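Local coordinates for protein NADPH Quinone Oxidoreductase (Streptococcus mutans, PDB 4F8Y) that probably reduces quinones such as menadione with electrons from NADPH, working as a dimer-forming flavoenzyme that carries bound FAD, at residues L4-H9 and L36-E41; E41-V46 and A62-Y67; H76-F81 and S121-T126. All blocks are in the same frame, centred on the assembly; numbering follows the deposited sequence.

How the contacts relate
Followed from the N terminus, the three contacts come in series: each closes before the next opens, and none nests in or crosses another. Contact 1 closes a loop of 26 residues containing helix 15-26 and pairs strand 2-7 with strand 32-37 at one side of the parallel sheet. Contact 2 shares E41 with it and folds the loop after strand 32-37 against the start of helix 65-73; L36 CD1 also packs on Y67 CE1. Contact 3 then joins strands 76-82 and 120-127. Since strand 2-7 hydrogen-bonds to strand 76-82, contacts 1 and 3 belong to one continuous sheet, whereas contacts 2 and 3 do not touch.

Contact 1: residues L4-H9 and L36-E41; sequences LIVYTH and LDLYAE. With FAD (flavin-adenine dinucleotide), chain E.
The ring of Y7 lies alongside the carboxylate of D37, both side chains pointing the same way from neighbouring strands. Their planes are almost perpendicular, 88° apart, and D37 OD2 sits at the ring edge, 3.6 Å from Y7 CE2. Both CG atoms stand anti to their own backbone N (chi1 161° and -170°). On the other face of the sheet V6 CG1 meets L38 CD1, which comes in from the loop after strand 32-37, at 3.8 Å. Beneath the side chains runs parallel pairing, with L36 N bonded to I5 O (2.8 Å) and Y7 N to L36 O (2.9 Å). This is the opening beta-alpha-beta unit of a flavodoxin-like fold, in which helix 15-26 links the two strands and packs on I5 and Y7. Beyond the strand ends one more backbone bond follows, L38 N to Y7 O (3.2 Å), and then a water takes over with four bonds, donating to Y7 O and D37 OD1 while accepting from H9 N and Y39 N. D37 OD1 also accepts from A40 N, which approaches from above the carboxylate plane in an Asx motif. The Y39 ring lies obliquely against the backbone of H9, with Y39 CD2 3.5 Å from H9 C and the methyl of T8 at its edge; its hydroxyl bonds to the backbone oxygen of L47 of the second subunit. H9 itself turns away to the cofactor, where H9 NE2 donates in the plane of its ring to O2P of the FAD phosphate at 2.6 Å.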
loop_
_atom_site.group_PDB
_atom_site.type_symbol
_atom_site.label_atom_id
_atom_site.label_comp_id
_atom_site.label_asym_id
_atom_site.label_seq_id
_atom_site.Cartn_x
_atom_site.Cartn_y
_atom_site.Cartn_z
ATOM N N LEU A 4 7.424 13.778 14.233
ATOM C CA LEU A 4 7.947 13.349 12.946
ATOM C C LEU A 4 6.838 13.417 11.896
ATOM O O LEU A 4 5.830 12.713 12.001
ATOM C CB LEU A 4 8.535 11.934 13.037
ATOM C CG LEU A 4 9.061 11.308 11.737
ATOM C CD1 LEU A 4 10.437 11.842 11.368
ATOM C CD2 LEU A 4 9.087 9.794 11.841
ATOM N N ILE A 5 7.014 14.284 10.903
ATOM C CA ILE A 5 6.108 14.335 9.761
ATOM C C ILE A 5 6.679 13.418 8.690
ATOM O O ILE A 5 7.785 13.654 8.203
ATOM C CB ILE A 5 5.991 15.765 9.153
ATOM C CG1 ILE A 5 5.557 16.800 10.201
ATOM C CG2 ILE A 5 5.028 15.772 7.960
ATOM C CD1 ILE A 5 6.018 18.215 9.887
ATOM N N VAL A 6 5.948 12.367 8.330
ATOM C CA VAL A 6 6.326 11.544 7.183
ATOM C C VAL A 6 5.509 11.999 5.969
ATOM O O VAL A 6 4.288 11.861 5.946
ATOM C CB VAL A 6 6.127 10.036 7.450
ATOM C CG1 VAL A 6 6.670 9.218 6.295
ATOM C CG2 VAL A 6 6.815 9.640 8.741
ATOM N N TYR A 7 6.199 12.552 4.972
ATOM C CA TYR A 7 5.556 13.200 3.830
ATOM C C TYR A 7 5.810 12.434 2.518
ATOM O O TYR A 7 6.940 12.026 2.217
ATOM C CB TYR A 7 6.023 14.663 3.735
ATOM C CG TYR A 7 5.820 15.327 2.387
ATOM C CD1 TYR A 7 4.607 15.920 2.055
ATOM C CD2 TYR A 7 6.852 15.377 1.451
ATOM C CE1 TYR A 7 4.423 16.537 0.821
ATOM C CE2 TYR A 7 6.676 15.983 0.219
ATOM C CZ TYR A 7 5.462 16.564 -0.088
ATOM O OH TYR A 7 5.285 17.166 -1.315
ATOM N N THR A 8 4.746 12.248 1.746
ATOM C CA THR A 8 4.784 11.380 0.584
ATOM C C THR A 8 4.129 12.048 -0.620
ATOM O O THR A 8 2.907 12.064 -0.740
ATOM C CB THR A 8 4.060 10.036 0.873
ATOM O OG1 THR A 8 4.645 9.407 2.023
ATOM C CG2 THR A 8 4.158 9.086 -0.324
ATOM N N HIS A 9 4.949 12.605 -1.501
ATOM C CA HIS A 9 4.471 13.060 -2.793
ATOM C C HIS A 9 5.639 13.331 -3.717
ATOM O O HIS A 9 6.624 13.927 -3.307
ATOM C CB HIS A 9 3.599 14.306 -2.665
ATOM C CG HIS A 9 2.629 14.464 -3.795
ATOM N ND1 HIS A 9 3.025 14.805 -5.071
ATOM C CD2 HIS A 9 1.288 14.291 -3.850
ATOM C CE1 HIS A 9 1.966 14.848 -5.860
ATOM N NE2 HIS A 9 0.900 14.543 -5.143
ATOM N N LEU A 36 10.399 13.859 7.262
ATOM C CA LEU A 36 10.953 12.793 6.450
ATOM C C LEU A 36 10.257 12.799 5.080
ATOM O O LEU A 36 9.134 12.308 4.917
ATOM C CB LEU A 36 10.791 11.448 7.163
ATOM C CG LEU A 36 11.200 10.215 6.379
ATOM C CD1 LEU A 36 12.639 10.349 5.917
ATOM C CD2 LEU A 36 10.978 8.969 7.232
ATOM N N ASP A 37 10.921 13.403 4.106
ATOM C CA ASP A 37 10.434 13.413 2.739
ATOM C C ASP A 37 10.919 12.119 2.076
ATOM O O ASP A 37 12.076 12.020 1.636
ATOM C CB ASP A 37 10.968 14.660 2.026
ATOM C CG ASP A 37 10.327 14.895 0.670
ATOM O OD1 ASP A 37 9.922 13.929 -0.000
ATOM O OD2 ASP A 37 10.252 16.065 0.256
ATOM N N LEU A 38 10.049 11.112 2.038
ATOM C CA LEU A 38 10.436 9.808 1.503
ATOM C C LEU A 38 10.951 9.915 0.058
ATOM O O LEU A 38 11.909 9.234 -0.323
ATOM C CB LEU A 38 9.273 8.811 1.606
ATOM C CG LEU A 38 8.766 8.492 3.010
ATOM C CD1 LEU A 38 7.568 7.563 2.943
ATOM C CD2 LEU A 38 9.873 7.904 3.861
ATOM N N TYR A 39 10.325 10.780 -0.739
ATOM C CA TYR A 39 10.723 10.961 -2.136
ATOM C C TYR A 39 12.068 11.673 -2.275
ATOM O O TYR A 39 12.898 11.301 -3.105
ATOM C CB TYR A 39 9.629 11.697 -2.922
ATOM C CG TYR A 39 8.618 10.768 -3.564
ATOM C CD1 TYR A 39 8.839 10.254 -4.833
ATOM C CD2 TYR A 39 7.454 10.396 -2.899
ATOM C CE1 TYR A 39 7.932 9.398 -5.428
ATOM C CE2 TYR A 39 6.537 9.546 -3.484
ATOM C CZ TYR A 39 6.784 9.045 -4.754
ATOM O OH TYR A 39 5.884 8.191 -5.362
ATOM N N ALA A 40 12.273 12.701 -1.461
ATOM C CA ALA A 40 13.547 13.413 -1.402
ATOM C C ALA A 40 14.661 12.534 -0.845
ATOM O O ALA A 40 15.831 12.746 -1.162
ATOM C CB ALA A 40 13.406 14.684 -0.571
ATOM N N GLU A 41 14.292 11.553 -0.018
ATOM C CA GLU A 41 15.246 10.610 0.572
ATOM C C GLU A 41 15.613 9.488 -0.391
ATOM O O GLU A 41 16.528 8.707 -0.117
ATOM C CB GLU A 41 14.677 10.007 1.861
ATOM C CG GLU A 41 14.542 11.011 2.997
ATOM C CD GLU A 41 15.724 10.988 3.943
ATOM O OE1 GLU A 41 15.878 9.978 4.649
ATOM O OE2 GLU A 41 16.489 11.973 3.993
HETATM P PA FAD E . -2.189 18.215 -7.268
HETATM O O1A FAD E . -2.422 17.552 -8.755
HETATM O O2A FAD E . -0.767 18.476 -7.058
HETATM O O5B FAD E . -3.050 19.595 -7.129
HETATM C C5B FAD E . -4.449 19.508 -7.097
HETATM C C4B FAD E . -5.139 20.858 -7.210
HETATM O O4B FAD E . -4.854 21.825 -6.145
HETATM C C3B FAD E . -4.805 21.691 -8.514
HETATM O O3B FAD E . -5.852 22.170 -9.308
HETATM C C2B FAD E . -3.748 22.663 -8.025
HETATM O O2B FAD E . -3.358 23.693 -8.891
HETATM C C1B FAD E . -4.327 22.993 -6.705
HETATM N N9A FAD E . -3.434 23.674 -5.772
HETATM C C8A FAD E . -2.114 23.517 -5.635
HETATM N N7A FAD E . -1.688 24.348 -4.614
HETATM C C5A FAD E . -2.787 25.017 -4.127
HETATM C C6A FAD E . -2.937 25.949 -3.129
HETATM N N6A FAD E . -1.778 26.393 -2.370
HETATM N N1A FAD E . -4.146 26.454 -2.857
HETATM C C2A FAD E . -5.231 26.050 -3.564
HETATM N N3A FAD E . -5.079 25.127 -4.552
HETATM C C4A FAD E . -3.861 24.616 -4.826
HETATM N N1 FAD E . -8.322 9.489 -5.696
HETATM C C2 FAD E . -9.665 8.775 -5.476
HETATM O O2 FAD E . -10.562 9.420 -4.633
HETATM N N3 FAD E . -9.447 7.277 -5.134
HETATM C C4 FAD E . -8.338 6.411 -5.873
HETATM O O4 FAD E . -7.979 5.264 -5.177
HETATM C C4X FAD E . -7.111 7.232 -6.326
HETATM N N5 FAD E . -5.968 6.605 -6.982
HETATM C C5X FAD E . -4.929 7.392 -7.619
HETATM C C6 FAD E . -3.815 6.692 -8.146
HETATM C C7 FAD E . -2.807 7.392 -8.746
HETATM C C7M FAD E . -1.598 6.646 -9.304
HETATM C C8 FAD E . -2.881 8.740 -8.835
HETATM C C8M FAD E . -1.755 9.526 -9.500
HETATM C C9 FAD E . -3.961 9.411 -8.325
HETATM C C9A FAD E . -5.008 8.695 -7.705
HETATM N N10 FAD E . -6.128 9.433 -7.168
HETATM C C10 FAD E . -7.243 8.766 -6.482
HETATM C "C1'" FAD E . -6.091 10.879 -7.127
HETATM C "C2'" FAD E . -5.324 11.517 -5.970
HETATM O "O2'" FAD E . -5.711 11.118 -4.677
HETATM C "C3'" FAD E . -5.190 13.017 -6.141
HETATM O "O3'" FAD E . -4.598 13.385 -7.352
HETATM C "C4'" FAD E . -4.482 13.626 -4.946
HETATM O "O4'" FAD E . -4.943 13.172 -3.713
HETATM C "C5'" FAD E . -4.424 15.135 -4.988
HETATM O "O5'" FAD E . -3.372 15.639 -4.237
HETATM P P FAD E . -2.095 16.188 -5.106
HETATM O O1P FAD E . -1.019 16.881 -4.071
HETATM O O2P FAD E . -1.497 15.088 -5.859
HETATM O O3P FAD E . -2.858 17.227 -6.136
HETATM O O HOH W 1 7.896 12.385 -0.212
#

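Contact 2: residues E41-V46 and A62-Y67; sequences EHFDPV and AEMEKY
F43 drives the edge of its ring into a face of Y67, and this T-shaped pair forms the dense side of the contact. The ring centroids of F43 and Y67 are 5.1 Å apart and the planes stand at 89°, with F43 CE1 above the rim of the tyrosine ring. F43 CE1 also meets the methyl of M64, CE, at 3.4 Å. The M64 chain is bent at chi2 (-61°) and again at chi3, which brings SD beside the phenyl ring in an oblique Met-aromatic contact. The opposite face of Y67 carries CD of its neighbour K66, so the phenol is held between an aromatic edge and an aliphatic chain. In this flavodoxin-like fold the two segments belong to the passage from strand 32-37 to helix 65-73: a loop without regular structure meets the type I turn A62-E65 and the first helical residues, while helix 90-99 backs F43, M64 and Y67. E41 OE1 takes two donors, Y67 OH at 2.6 Å and K66 NZ at 2.7 Å. The lysine uses the syn lone pair in a salt bridge; the hydroxyl arrives from above the carboxylate plane. Two partners on one oxygen would probably stabilise the ionised carboxylate. Water makes most of the polar link on the looser side. One water accepts from D44 N and donates to E63 OE2, and the acids keep D44 OD2 and E63 OE2 4.6 Å apart. Their mutual repulsion is probably eased by R98, which forms a salt bridge with E63. D44 OD1 accepts from V46 N at 3.2 Å, closing an Asx turn.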
loop_
_atom_site.group_PDB
_atom_site.type_symbol
_atom_site.label_atom_id
_atom_site.label_comp_id
_atom_site.label_asym_id
_atom_site.label_seq_id
_atom_site.Cartn_x
_atom_site.Cartn_y
_atom_site.Cartn_z
ATOM N N GLU A 41 14.292 11.553 -0.018
ATOM C CA GLU A 41 15.246 10.610 0.572
ATOM C C GLU A 41 15.613 9.488 -0.391
ATOM O O GLU A 41 16.528 8.707 -0.117
ATOM C CB GLU A 41 14.677 10.007 1.861
ATOM C CG GLU A 41 14.542 11.011 2.997
ATOM C CD GLU A 41 15.724 10.988 3.943
ATOM O OE1 GLU A 41 15.878 9.978 4.649
ATOM O OE2 GLU A 41 16.489 11.973 3.993
ATOM N N HIS A 42 14.906 9.424 -1.519
ATOM C CA HIS A 42 15.033 8.321 -2.471
ATOM C C HIS A 42 14.810 6.993 -1.747
ATOM O O HIS A 42 15.504 5.997 -2.009
ATOM C CB HIS A 42 16.405 8.306 -3.157
ATOM C CG HIS A 42 17.011 9.664 -3.354
ATOM N ND1 HIS A 42 16.484 10.599 -4.221
ATOM C CD2 HIS A 42 18.115 10.234 -2.811
ATOM C CE1 HIS A 42 17.229 11.691 -4.190
ATOM N NE2 HIS A 42 18.227 11.494 -3.347
ATOM N N PHE A 43 13.845 6.985 -0.830
ATOM C CA PHE A 43 13.549 5.803 -0.026
ATOM C C PHE A 43 13.253 4.586 -0.902
ATOM O O PHE A 43 12.450 4.651 -1.841
ATOM C CB PHE A 43 12.388 6.068 0.936
ATOM C CG PHE A 43 12.161 4.963 1.930
ATOM C CD1 PHE A 43 12.983 4.827 3.031
ATOM C CD2 PHE A 43 11.119 4.063 1.765
ATOM C CE1 PHE A 43 12.779 3.799 3.952
ATOM C CE2 PHE A 43 10.909 3.040 2.672
ATOM C CZ PHE A 43 11.738 2.907 3.769
ATOM N N ASP A 44 13.934 3.486 -0.588
ATOM C CA ASP A 44 13.726 2.199 -1.241
ATOM C C ASP A 44 12.662 1.416 -0.464
ATOM O O ASP A 44 12.948 0.886 0.614
ATOM C CB ASP A 44 15.055 1.431 -1.283
ATOM C CG ASP A 44 14.967 0.116 -2.050
ATOM O OD1 ASP A 44 13.865 -0.266 -2.504
ATOM O OD2 ASP A 44 16.017 -0.549 -2.189
ATOM N N PRO A 45 11.431 1.343 -1.011
ATOM C CA PRO A 45 10.311 0.721 -0.305
ATOM C C PRO A 45 10.244 -0.801 -0.454
ATOM O O PRO A 45 9.279 -1.395 0.026
ATOM C CB PRO A 45 9.097 1.353 -0.987
ATOM C CG PRO A 45 9.536 1.587 -2.387
ATOM C CD PRO A 45 11.023 1.852 -2.338
ATOM N N VAL A 46 11.237 -1.420 -1.096
ATOM C CA VAL A 46 11.192 -2.867 -1.373
ATOM C C VAL A 46 11.814 -3.729 -0.260
ATOM O O VAL A 46 13.030 -3.831 -0.147
ATOM C CB VAL A 46 11.829 -3.222 -2.748
ATOM C CG1 VAL A 46 11.682 -4.712 -3.037
ATOM C CG2 VAL A 46 11.198 -2.412 -3.865
ATOM N N ALA A 62 20.572 -2.624 8.166
ATOM C CA ALA A 62 21.366 -1.392 8.271
ATOM C C ALA A 62 20.735 -0.131 7.663
ATOM O O ALA A 62 20.652 0.908 8.320
ATOM C CB ALA A 62 22.750 -1.613 7.679
ATOM N N GLU A 63 20.327 -0.224 6.399
ATOM C CA GLU A 63 19.802 0.916 5.645
ATOM C C GLU A 63 18.595 1.565 6.332
ATOM O O GLU A 63 18.341 2.769 6.177
ATOM C CB GLU A 63 19.430 0.471 4.229
ATOM C CG GLU A 63 18.852 1.566 3.356
ATOM C CD GLU A 63 18.322 1.038 2.042
ATOM O OE1 GLU A 63 18.232 -0.196 1.883
ATOM O OE2 GLU A 63 17.997 1.856 1.164
ATOM N N MET A 64 17.869 0.761 7.104
ATOM C CA MET A 64 16.633 1.212 7.738
ATOM C C MET A 64 16.844 1.743 9.146
ATOM O O MET A 64 15.888 2.175 9.796
ATOM C CB MET A 64 15.595 0.089 7.755
ATOM C CG MET A 64 15.031 -0.256 6.383
ATOM S SD MET A 64 14.169 1.128 5.604
ATOM C CE MET A 64 15.401 1.690 4.424
ATOM N N GLU A 65 18.092 1.721 9.615
ATOM C CA GLU A 65 18.364 2.148 10.977
ATOM C C GLU A 65 18.036 3.621 11.198
ATOM O O GLU A 65 17.518 3.999 12.258
ATOM C CB GLU A 65 19.803 1.887 11.377
ATOM C CG GLU A 65 20.060 2.437 12.763
ATOM C CD GLU A 65 21.409 2.086 13.311
ATOM O OE1 GLU A 65 22.285 1.641 12.534
ATOM O OE2 GLU A 65 21.586 2.263 14.531
ATOM N N LYS A 66 18.349 4.447 10.203
ATOM C CA LYS A 66 18.020 5.864 10.239
ATOM C C LYS A 66 16.529 6.053 10.521
ATOM O O LYS A 66 16.121 6.927 11.306
ATOM C CB LYS A 66 18.380 6.527 8.901
ATOM C CG LYS A 66 18.239 8.039 8.924
ATOM C CD LYS A 66 18.148 8.656 7.546
ATOM C CE LYS A 66 17.661 10.098 7.672
ATOM N NZ LYS A 66 17.771 10.883 6.409
ATOM N N TYR A 67 15.722 5.212 9.880
ATOM C CA TYR A 67 14.271 5.353 9.915
ATOM C C TYR A 67 13.606 4.681 11.123
ATOM O O TYR A 67 12.541 5.120 11.555
ATOM C CB TYR A 67 13.668 4.907 8.579
ATOM C CG TYR A 67 14.341 5.582 7.401
ATOM C CD1 TYR A 67 14.101 6.923 7.113
ATOM C CD2 TYR A 67 15.234 4.893 6.593
ATOM C CE1 TYR A 67 14.717 7.552 6.043
ATOM C CE2 TYR A 67 15.859 5.512 5.533
ATOM C CZ TYR A 67 15.593 6.840 5.262
ATOM O OH TYR A 67 16.211 7.459 4.203
HETATM O O HOH W 2 16.134 6.630 1.779
HETATM O O HOH W 3 15.846 3.654 1.620
HETATM O O HOH W 4 18.053 -0.040 -0.790
#

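Contact 3: residues H76-F81 and S121-T126; sequences HLIFIF and SAWIIT
Two neighbouring parallel strands in the middle of the flavodoxin-like sheet make this contact, running 11° apart with their axes 4.6 Å from each other at closest approach. Strand 76-82 lends its odd-numbered residues to the exchange: L77, F79 and F81 donate their N-H groups to the carbonyl oxygens of S121, W123 and I125, and the carbonyls of L77 and F79 take the N-H of W123 and I125. The shortest of these bonds, I125 N to F79 O, is 2.6 Å and close to straight. On the face that helix 15-26 covers, I78 lies beside W123, and I125 CD1 reaches both I78 CG2 (3.8 Å) and I80 CG1 (4.0 Å). On the face toward helix 143-150, F81 has its CG between the backbone N and the carbonyl carbon (chi1 60°). From there its ring lies beside T126, with F81 CE1 3.5 Å from T126 CG2, and F81 CE2 reaches I124 CG2. The strand pair starts with a polar contact, where the in-plane edge of H76 meets the serine hydroxyl, ND1 to S121 OG at 3.0 Å. The other ring nitrogen, H76 NE2, is buried near W123 CB without a hydrogen-bond partner. W123 turns its NE1 to T161 on the next strand, and one face of its indole is covered by I125 CG1, 3.6 Å above the centre of the W123 ring.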
loop_
_atom_site.group_PDB
_atom_site.type_symbol
_atom_site.label_atom_id
_atom_site.label_comp_id
_atom_site.label_asym_id
_atom_site.label_seq_id
_atom_site.Cartn_x
_atom_site.Cartn_y
_atom_site.Cartn_z
ATOM N N HIS A 76 4.977 12.023 18.375
ATOM C CA HIS A 76 3.819 12.226 17.501
ATOM C C HIS A 76 4.223 12.182 16.021
ATOM O O HIS A 76 5.155 12.871 15.601
ATOM C CB HIS A 76 3.132 13.560 17.834
ATOM C CG HIS A 76 1.841 13.789 17.106
ATOM N ND1 HIS A 76 0.639 13.267 17.535
ATOM C CD2 HIS A 76 1.562 14.506 15.990
ATOM C CE1 HIS A 76 -0.322 13.642 16.709
ATOM N NE2 HIS A 76 0.212 14.394 15.763
ATOM N N LEU A 77 3.523 11.361 15.239
ATOM C CA LEU A 77 3.804 11.234 13.808
ATOM C C LEU A 77 2.662 11.797 12.980
ATOM O O LEU A 77 1.504 11.441 13.183
ATOM C CB LEU A 77 4.042 9.774 13.418
ATOM C CG LEU A 77 5.220 9.060 14.080
ATOM C CD1 LEU A 77 4.796 8.367 15.371
ATOM C CD2 LEU A 77 5.805 8.054 13.112
ATOM N N ILE A 78 2.988 12.682 12.048
ATOM C CA ILE A 78 1.982 13.184 11.124
ATOM C C ILE A 78 2.245 12.558 9.758
ATOM O O ILE A 78 3.332 12.720 9.209
ATOM C CB ILE A 78 2.013 14.728 11.025
ATOM C CG1 ILE A 78 1.893 15.356 12.421
ATOM C CG2 ILE A 78 0.920 15.215 10.091
ATOM C CD1 ILE A 78 2.162 16.866 12.471
ATOM N N PHE A 79 1.275 11.819 9.227
ATOM C CA PHE A 79 1.402 11.240 7.890
ATOM C C PHE A 79 0.644 12.077 6.853
ATOM O O PHE A 79 -0.561 12.293 6.986
ATOM C CB PHE A 79 0.899 9.795 7.864
ATOM C CG PHE A 79 1.735 8.838 8.678
ATOM C CD1 PHE A 79 2.807 8.166 8.106
ATOM C CD2 PHE A 79 1.447 8.607 10.011
ATOM C CE1 PHE A 79 3.573 7.276 8.857
ATOM C CE2 PHE A 79 2.214 7.720 10.766
ATOM C CZ PHE A 79 3.273 7.058 10.185
ATOM N N ILE A 80 1.357 12.548 5.830
ATOM C CA ILE A 80 0.744 13.318 4.743
ATOM C C ILE A 80 0.910 12.606 3.398
ATOM O O ILE A 80 2.032 12.423 2.926
ATOM C CB ILE A 80 1.363 14.738 4.631
ATOM C CG1 ILE A 80 1.166 15.522 5.932
ATOM C CG2 ILE A 80 0.769 15.497 3.429
ATOM C CD1 ILE A 80 1.948 16.815 5.981
ATOM N N PHE A 81 -0.198 12.220 2.769
ATOM C CA PHE A 81 -0.125 11.526 1.479
ATOM C C PHE A 81 -1.406 11.590 0.637
ATOM O O PHE A 81 -2.505 11.708 1.191
ATOM C CB PHE A 81 0.319 10.058 1.668
ATOM C CG PHE A 81 -0.600 9.235 2.539
ATOM C CD1 PHE A 81 -1.667 8.545 1.989
ATOM C CD2 PHE A 81 -0.380 9.133 3.903
ATOM C CE1 PHE A 81 -2.509 7.782 2.794
ATOM C CE2 PHE A 81 -1.212 8.369 4.708
ATOM C CZ PHE A 81 -2.279 7.695 4.153
ATOM N N SER A 121 1.383 9.030 19.434
ATOM C CA SER A 121 0.106 9.311 18.788
ATOM C C SER A 121 0.367 9.699 17.337
ATOM O O SER A 121 1.514 9.809 16.916
ATOM C CB SER A 121 -0.640 10.429 19.518
ATOM O OG SER A 121 0.232 11.489 19.854
ATOM N N ALA A 122 -0.688 9.895 16.562
ATOM C CA ALA A 122 -0.498 10.188 15.146
ATOM C C ALA A 122 -1.628 10.996 14.533
ATOM O O ALA A 122 -2.734 11.051 15.057
ATOM C CB ALA A 122 -0.282 8.893 14.349
ATOM N N TRP A 123 -1.323 11.621 13.406
ATOM C CA TRP A 123 -2.302 12.347 12.624
ATOM C C TRP A 123 -2.053 11.923 11.193
ATOM O O TRP A 123 -0.917 11.947 10.724
ATOM C CB TRP A 123 -2.083 13.851 12.792
ATOM C CG TRP A 123 -3.083 14.743 12.107
ATOM C CD1 TRP A 123 -4.350 14.421 11.713
ATOM C CD2 TRP A 123 -2.903 16.126 11.783
ATOM N NE1 TRP A 123 -4.959 15.514 11.138
ATOM C CE2 TRP A 123 -4.090 16.573 11.174
ATOM C CE3 TRP A 123 -1.843 17.031 11.944
ATOM C CZ2 TRP A 123 -4.250 17.885 10.730
ATOM C CZ3 TRP A 123 -2.000 18.323 11.499
ATOM C CH2 TRP A 123 -3.195 18.741 10.900
ATOM N N ILE A 124 -3.106 11.489 10.513
ATOM C CA ILE A 124 -3.001 11.122 9.113
ATOM C C ILE A 124 -3.767 12.155 8.298
ATOM O O ILE A 124 -4.954 12.391 8.539
ATOM C CB ILE A 124 -3.570 9.719 8.847
ATOM C CG1 ILE A 124 -2.768 8.662 9.607
ATOM C CG2 ILE A 124 -3.589 9.438 7.354
ATOM C CD1 ILE A 124 -3.499 7.360 9.797
ATOM N N ILE A 125 -3.075 12.795 7.360
ATOM C CA ILE A 125 -3.717 13.745 6.457
ATOM C C ILE A 125 -3.754 13.201 5.028
ATOM O O ILE A 125 -2.716 13.015 4.394
ATOM C CB ILE A 125 -3.058 15.147 6.491
ATOM C CG1 ILE A 125 -2.876 15.622 7.933
ATOM C CG2 ILE A 125 -3.922 16.148 5.734
ATOM C CD1 ILE A 125 -1.922 16.786 8.070
ATOM N N THR A 126 -4.964 12.946 4.543
ATOM C CA THR A 126 -5.161 12.354 3.229
ATOM C C THR A 126 -5.817 13.330 2.254
ATOM O O THR A 126 -6.577 14.217 2.650
ATOM C CB THR A 126 -6.035 11.067 3.297
ATOM O OG1 THR A 126 -6.985 11.186 4.360
ATOM C CG2 THR A 126 -5.192 9.843 3.550
#